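Local coordinates for Co-type Nitrile Hydratase beta subunit (Pseudomonas putida, PDB 3QYH), which forms, with its alpha-subunit partner, a cobalt-type nitrile hydratase, an enzyme that hydrates nitriles to the corresponding amides, at residues Ala121-Val133 with Gly177-Ser189. Residues are numbered along the deposited sequence; the frame is centred on the assembly and turned at random.
Sequences AAREEGARARFAV and GKGEHPQHVYTVS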
loop_
_atom_site.group_PDB
_atom_site.type_symbol
_atom_site.label_atom_id
_atom_site.label_comp_id
_atom_site.label_asym_id
_atom_site.label_seq_id
_atom_site.Cartn_x
_atom_site.Cartn_y
_atom_site.Cartn_z
ATOM N N ALA B 121 -8.240 0.682 -10.930
ATOM C CA ALA B 121 -9.436 1.404 -10.481
ATOM C C ALA B 121 -9.724 2.606 -11.395
ATOM O O ALA B 121 -10.708 3.315 -11.200
ATOM C CB ALA B 121 -9.254 1.870 -9.052
ATOM N N ALA B 122 -8.845 2.860 -12.364
ATOM C CA ALA B 122 -9.080 3.957 -13.315
ATOM C C ALA B 122 -10.322 3.672 -14.158
ATOM O O ALA B 122 -10.585 2.519 -14.509
ATOM C CB ALA B 122 -7.861 4.165 -14.214
ATOM N N ARG B 123 -11.107 4.707 -14.444
ATOM C CA ARG B 123 -12.287 4.561 -15.281
ATOM C C ARG B 123 -12.316 5.612 -16.382
ATOM O O ARG B 123 -11.797 6.722 -16.220
ATOM C CB ARG B 123 -13.559 4.629 -14.452
ATOM C CG ARG B 123 -13.701 3.511 -13.442
ATOM C CD ARG B 123 -14.035 2.183 -14.092
ATOM N NE ARG B 123 -14.225 1.139 -13.087
ATOM C CZ ARG B 123 -13.243 0.386 -12.597
ATOM N NH1 ARG B 123 -11.996 0.561 -13.020
ATOM N NH2 ARG B 123 -13.503 -0.546 -11.687
ATOM N N GLU B 124 -12.939 5.260 -17.497
ATOM C CA GLU B 124 -12.951 6.106 -18.680
ATOM C C GLU B 124 -13.712 7.409 -18.456
ATOM O O GLU B 124 -13.233 8.490 -18.807
ATOM C CB GLU B 124 -13.579 5.346 -19.853
ATOM C CG GLU B 124 -13.385 6.021 -21.194
ATOM C CD GLU B 124 -11.935 6.004 -21.637
ATOM O OE1 GLU B 124 -11.241 5.005 -21.344
ATOM O OE2 GLU B 124 -11.493 6.986 -22.273
ATOM N N GLU B 125 -14.902 7.311 -17.880
ATOM C CA GLU B 125 -15.711 8.504 -17.673
ATOM C C GLU B 125 -16.211 8.628 -16.246
ATOM O O GLU B 125 -16.454 7.628 -15.572
ATOM C CB GLU B 125 -16.877 8.538 -18.659
ATOM C CG GLU B 125 -17.674 7.252 -18.726
ATOM C CD GLU B 125 -18.531 7.174 -19.980
ATOM O OE1 GLU B 125 -18.157 7.810 -20.992
ATOM O OE2 GLU B 125 -19.572 6.477 -19.954
ATOM N N GLY B 126 -16.334 9.865 -15.785
ATOM C CA GLY B 126 -16.821 10.143 -14.443
ATOM C C GLY B 126 -17.060 11.632 -14.311
ATOM O O GLY B 126 -16.979 12.348 -15.307
ATOM N N ALA B 127 -17.341 12.098 -13.093
ATOM C CA ALA B 127 -17.576 13.515 -12.852
ATOM C C ALA B 127 -16.431 14.362 -13.406
ATOM O O ALA B 127 -15.268 13.957 -13.380
ATOM C CB ALA B 127 -17.786 13.776 -11.361
ATOM N N ARG B 128 -16.766 15.535 -13.923
ATOM C CA ARG B 128 -15.763 16.451 -14.453
ATOM C C ARG B 128 -14.849 16.961 -13.338
ATOM O O ARG B 128 -15.263 17.111 -12.194
ATOM C CB ARG B 128 -16.453 17.645 -15.142
ATOM C CG ARG B 128 -17.381 18.414 -14.172
ATOM C CD ARG B 128 -17.923 19.820 -14.584
ATOM N NE ARG B 128 -16.875 20.784 -14.626
ATOM C CZ ARG B 128 -16.483 21.818 -13.892
ATOM N NH1 ARG B 128 -15.371 22.321 -14.368
ATOM N NH2 ARG B 128 -17.067 22.379 -12.833
ATOM N N ALA B 129 -13.600 17.247 -13.678
ATOM C CA ALA B 129 -12.663 17.790 -12.711
ATOM C C ALA B 129 -13.043 19.234 -12.391
ATOM O O ALA B 129 -13.211 20.044 -13.301
ATOM C CB ALA B 129 -11.247 17.724 -13.258
ATOM N N ARG B 130 -13.197 19.548 -11.105
ATOM C CA ARG B 130 -13.459 20.925 -10.687
ATOM C C ARG B 130 -12.171 21.693 -10.455
ATOM O O ARG B 130 -12.188 22.914 -10.398
ATOM C CB ARG B 130 -14.279 20.951 -9.395
ATOM C CG ARG B 130 -15.708 20.514 -9.547
ATOM C CD ARG B 130 -16.435 20.756 -8.217
ATOM N NE ARG B 130 -15.924 19.877 -7.169
ATOM C CZ ARG B 130 -16.028 20.107 -5.862
ATOM N NH1 ARG B 130 -16.601 21.222 -5.409
ATOM N NH2 ARG B 130 -15.541 19.223 -5.002
ATOM N N PHE B 131 -11.052 20.989 -10.298
ATOM C CA PHE B 131 -9.804 21.646 -9.939
ATOM C C PHE B 131 -8.672 21.435 -10.960
ATOM O O PHE B 131 -8.616 20.432 -11.664
ATOM C CB PHE B 131 -9.364 21.206 -8.531
ATOM C CG PHE B 131 -10.469 21.278 -7.515
ATOM C CD1 PHE B 131 -10.897 22.496 -7.025
ATOM C CD2 PHE B 131 -11.108 20.131 -7.088
ATOM C CE1 PHE B 131 -11.942 22.563 -6.115
ATOM C CE2 PHE B 131 -12.151 20.198 -6.166
ATOM C CZ PHE B 131 -12.561 21.421 -5.687
ATOM N N ALA B 132 -7.757 22.387 -11.008
ATOM C CA ALA B 132 -6.617 22.299 -11.897
ATOM C C ALA B 132 -5.378 22.326 -11.036
ATOM O O ALA B 132 -5.419 22.838 -9.913
ATOM C CB ALA B 132 -6.617 23.477 -12.854
ATOM N N VAL B 133 -4.259 21.804 -11.536
ATOM C CA VAL B 133 -3.068 21.902 -10.716
ATOM C C VAL B 133 -2.729 23.372 -10.472
ATOM O O VAL B 133 -2.930 24.214 -11.347
ATOM C CB VAL B 133 -1.846 21.032 -11.204
ATOM C CG1 VAL B 133 -2.256 19.950 -12.178
ATOM C CG2 VAL B 133 -0.662 21.849 -11.624
ATOM N N GLY B 177 -21.950 -0.867 -1.513
ATOM C CA GLY B 177 -22.949 -1.228 -2.502
ATOM C C GLY B 177 -23.682 -0.073 -3.168
ATOM O O GLY B 177 -24.809 -0.243 -3.620
ATOM N N LYS B 178 -23.047 1.091 -3.255
ATOM C CA LYS B 178 -23.681 2.275 -3.837
ATOM C C LYS B 178 -23.095 2.633 -5.192
ATOM O O LYS B 178 -23.311 3.727 -5.695
ATOM C CB LYS B 178 -23.530 3.480 -2.896
ATOM C CG LYS B 178 -24.296 3.326 -1.590
ATOM C CD LYS B 178 -24.181 4.578 -0.731
ATOM C CE LYS B 178 -24.831 4.392 0.640
ATOM N NZ LYS B 178 -26.288 4.113 0.531
ATOM N N GLY B 179 -22.328 1.723 -5.775
ATOM C CA GLY B 179 -21.785 1.971 -7.091
ATOM C C GLY B 179 -20.410 2.606 -7.061
ATOM O O GLY B 179 -19.881 2.944 -5.994
ATOM N N GLU B 180 -19.838 2.788 -8.246
ATOM C CA GLU B 180 -18.482 3.308 -8.370
ATOM C C GLU B 180 -18.365 4.827 -8.357
ATOM O O GLU B 180 -17.323 5.347 -7.967
ATOM C CB GLU B 180 -17.812 2.748 -9.630
ATOM C CG GLU B 180 -17.583 1.261 -9.565
ATOM C CD GLU B 180 -16.712 0.746 -10.693
ATOM O OE1 GLU B 180 -16.107 -0.336 -10.525
ATOM O OE2 GLU B 180 -16.600 1.418 -11.746
ATOM N N HIS B 181 -19.408 5.534 -8.800
ATOM C CA HIS B 181 -19.386 7.008 -8.849
ATOM C C HIS B 181 -18.034 7.598 -9.183
ATOM O O HIS B 181 -17.461 8.342 -8.400
ATOM C CB HIS B 181 -19.896 7.595 -7.542
ATOM C CG HIS B 181 -21.334 7.295 -7.284
ATOM N ND1 HIS B 181 -22.351 8.132 -7.689
ATOM C CD2 HIS B 181 -21.931 6.230 -6.698
ATOM C CE1 HIS B 181 -23.513 7.608 -7.342
ATOM N NE2 HIS B 181 -23.286 6.453 -6.740
ATOM N N PRO B 182 -17.506 7.270 -10.361
ATOM C CA PRO B 182 -16.128 7.653 -10.676
ATOM C C PRO B 182 -15.942 9.173 -10.759
ATOM O O PRO B 182 -16.829 9.896 -11.210
ATOM C CB PRO B 182 -15.878 7.000 -12.052
ATOM C CG PRO B 182 -16.973 6.025 -12.225
ATOM C CD PRO B 182 -18.136 6.498 -11.442
ATOM N N GLN B 183 -14.793 9.644 -10.298
ATOM C CA GLN B 183 -14.506 11.070 -10.277
ATOM C C GLN B 183 -12.998 11.220 -10.241
ATOM O O GLN B 183 -12.267 10.230 -10.096
ATOM C CB GLN B 183 -15.161 11.748 -9.056
ATOM C CG GLN B 183 -14.649 11.218 -7.703
ATOM C CD GLN B 183 -15.310 11.874 -6.496
ATOM O OE1 GLN B 183 -15.446 13.102 -6.431
ATOM N NE2 GLN B 183 -15.725 11.055 -5.525
ATOM N N HIS B 184 -12.523 12.451 -10.392
ATOM C CA HIS B 184 -11.104 12.711 -10.382
ATOM C C HIS B 184 -10.450 12.518 -9.015
ATOM O O HIS B 184 -11.067 12.758 -7.958
ATOM C CB HIS B 184 -10.815 14.115 -10.913
ATOM C CG HIS B 184 -10.924 14.220 -12.402
ATOM N ND1 HIS B 184 -9.822 14.294 -13.224
ATOM C CD2 HIS B 184 -12.006 14.213 -13.216
ATOM C CE1 HIS B 184 -10.222 14.368 -14.484
ATOM N NE2 HIS B 184 -11.539 14.312 -14.507
ATOM N N VAL B 185 -9.195 12.084 -9.059
ATOM C CA VAL B 185 -8.349 11.984 -7.876
ATOM C C VAL B 185 -7.157 12.895 -8.096
ATOM O O VAL B 185 -6.552 12.893 -9.182
ATOM C CB VAL B 185 -7.861 10.530 -7.667
ATOM C CG1 VAL B 185 -6.782 10.472 -6.594
ATOM C CG2 VAL B 185 -9.039 9.622 -7.317
ATOM N N TYR B 186 -6.824 13.694 -7.093
ATOM C CA TYR B 186 -5.710 14.629 -7.206
ATOM C C TYR B 186 -4.695 14.309 -6.126
ATOM O O TYR B 186 -5.069 13.902 -5.022
ATOM C CB TYR B 186 -6.187 16.069 -6.980
ATOM C CG TYR B 186 -7.402 16.500 -7.790
ATOM C CD1 TYR B 186 -8.697 16.305 -7.312
ATOM C CD2 TYR B 186 -7.249 17.132 -9.027
ATOM C CE1 TYR B 186 -9.799 16.701 -8.052
ATOM C CE2 TYR B 186 -8.346 17.538 -9.766
ATOM C CZ TYR B 186 -9.610 17.328 -9.282
ATOM O OH TYR B 186 -10.709 17.719 -10.000
ATOM N N THR B 187 -3.415 14.506 -6.411
ATOM C CA THR B 187 -2.459 14.654 -5.313
ATOM C C THR B 187 -2.485 16.098 -4.816
ATOM O O THR B 187 -2.355 17.042 -5.609
ATOM C CB THR B 187 -1.017 14.295 -5.702
ATOM O OG1 THR B 187 -0.964 12.927 -6.106
ATOM C CG2 THR B 187 -0.079 14.477 -4.487
ATOM N N VAL B 188 -2.670 16.264 -3.509
ATOM C CA VAL B 188 -2.740 17.589 -2.914
ATOM C C VAL B 188 -1.575 17.755 -1.964
ATOM O O VAL B 188 -1.322 16.871 -1.155
ATOM C CB VAL B 188 -4.039 17.782 -2.140
ATOM C CG1 VAL B 188 -4.046 19.154 -1.443
ATOM C CG2 VAL B 188 -5.246 17.621 -3.061
ATOM N N SER B 189 -0.869 18.886 -2.054
ATOM C CA SER B 189 0.323 19.113 -1.241
ATOM C C SER B 189 -0.005 20.054 -0.063
ATOM O O SER B 189 -0.592 21.113 -0.247
ATOM C CB SER B 189 1.453 19.700 -2.099
ATOM O OG SER B 189 2.590 19.996 -1.334
HETATM O O HOH W 1 -14.002 13.622 -16.210
HETATM O O HOH W 2 -14.263 14.790 -10.611
#
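Arg123 and Glu180 tie segment 121-133, which has no regular helix or strand, to the loop that leads into strand 183-191. Arg123 can be followed atom by atom. Arg123 CB lies 4.1 Å from Pro182 CB; a turn about CB-CG (chi2 -73°) brings CG and then CD up to Glu180 OE2, CD at 3.6 Å. There the guanidinium grips side-on: Arg123 NE meets Glu180 OE2 at 2.7 Å and NH2 meets OE1 at 2.9 Å, both oxygens met on their syn sides although the two planes stand 43° apart. NH1 turns back to the carbonyls of Ala122 and Ser120. A leucine in place of Arg123 would probably leave the Glu180 carboxylate without its charged mate and free to swing, and take from these two carbonyls the NH1 donor. Further along, Ala127 N donates to Pro182 O, a backbone bond at the tight approach of Gly126, where a side chain would collide with that same oxygen. Ala129 then sets its methyl squarely over the His184 ring, CB 3.5 Å from the centroid, a CH-pi contact; Asp164 holds ND1 of the ring, and a water links NE2 to Ala127 O. Two residues on, Phe131 turns an edge toward the face of Tyr186 in an offset edge-to-face pair, planes at 73°, while Phe131 N donates a weak hydrogen bond to Tyr186 OH, whose stronger partner is Asp213. Salt bridge, backbone bond and aromatic packing thus lay the connection between helix 111-117 and strand 136-139 along the antiparallel sheet of the SH3-like C-terminal domain of nitrile hydratase beta subunits.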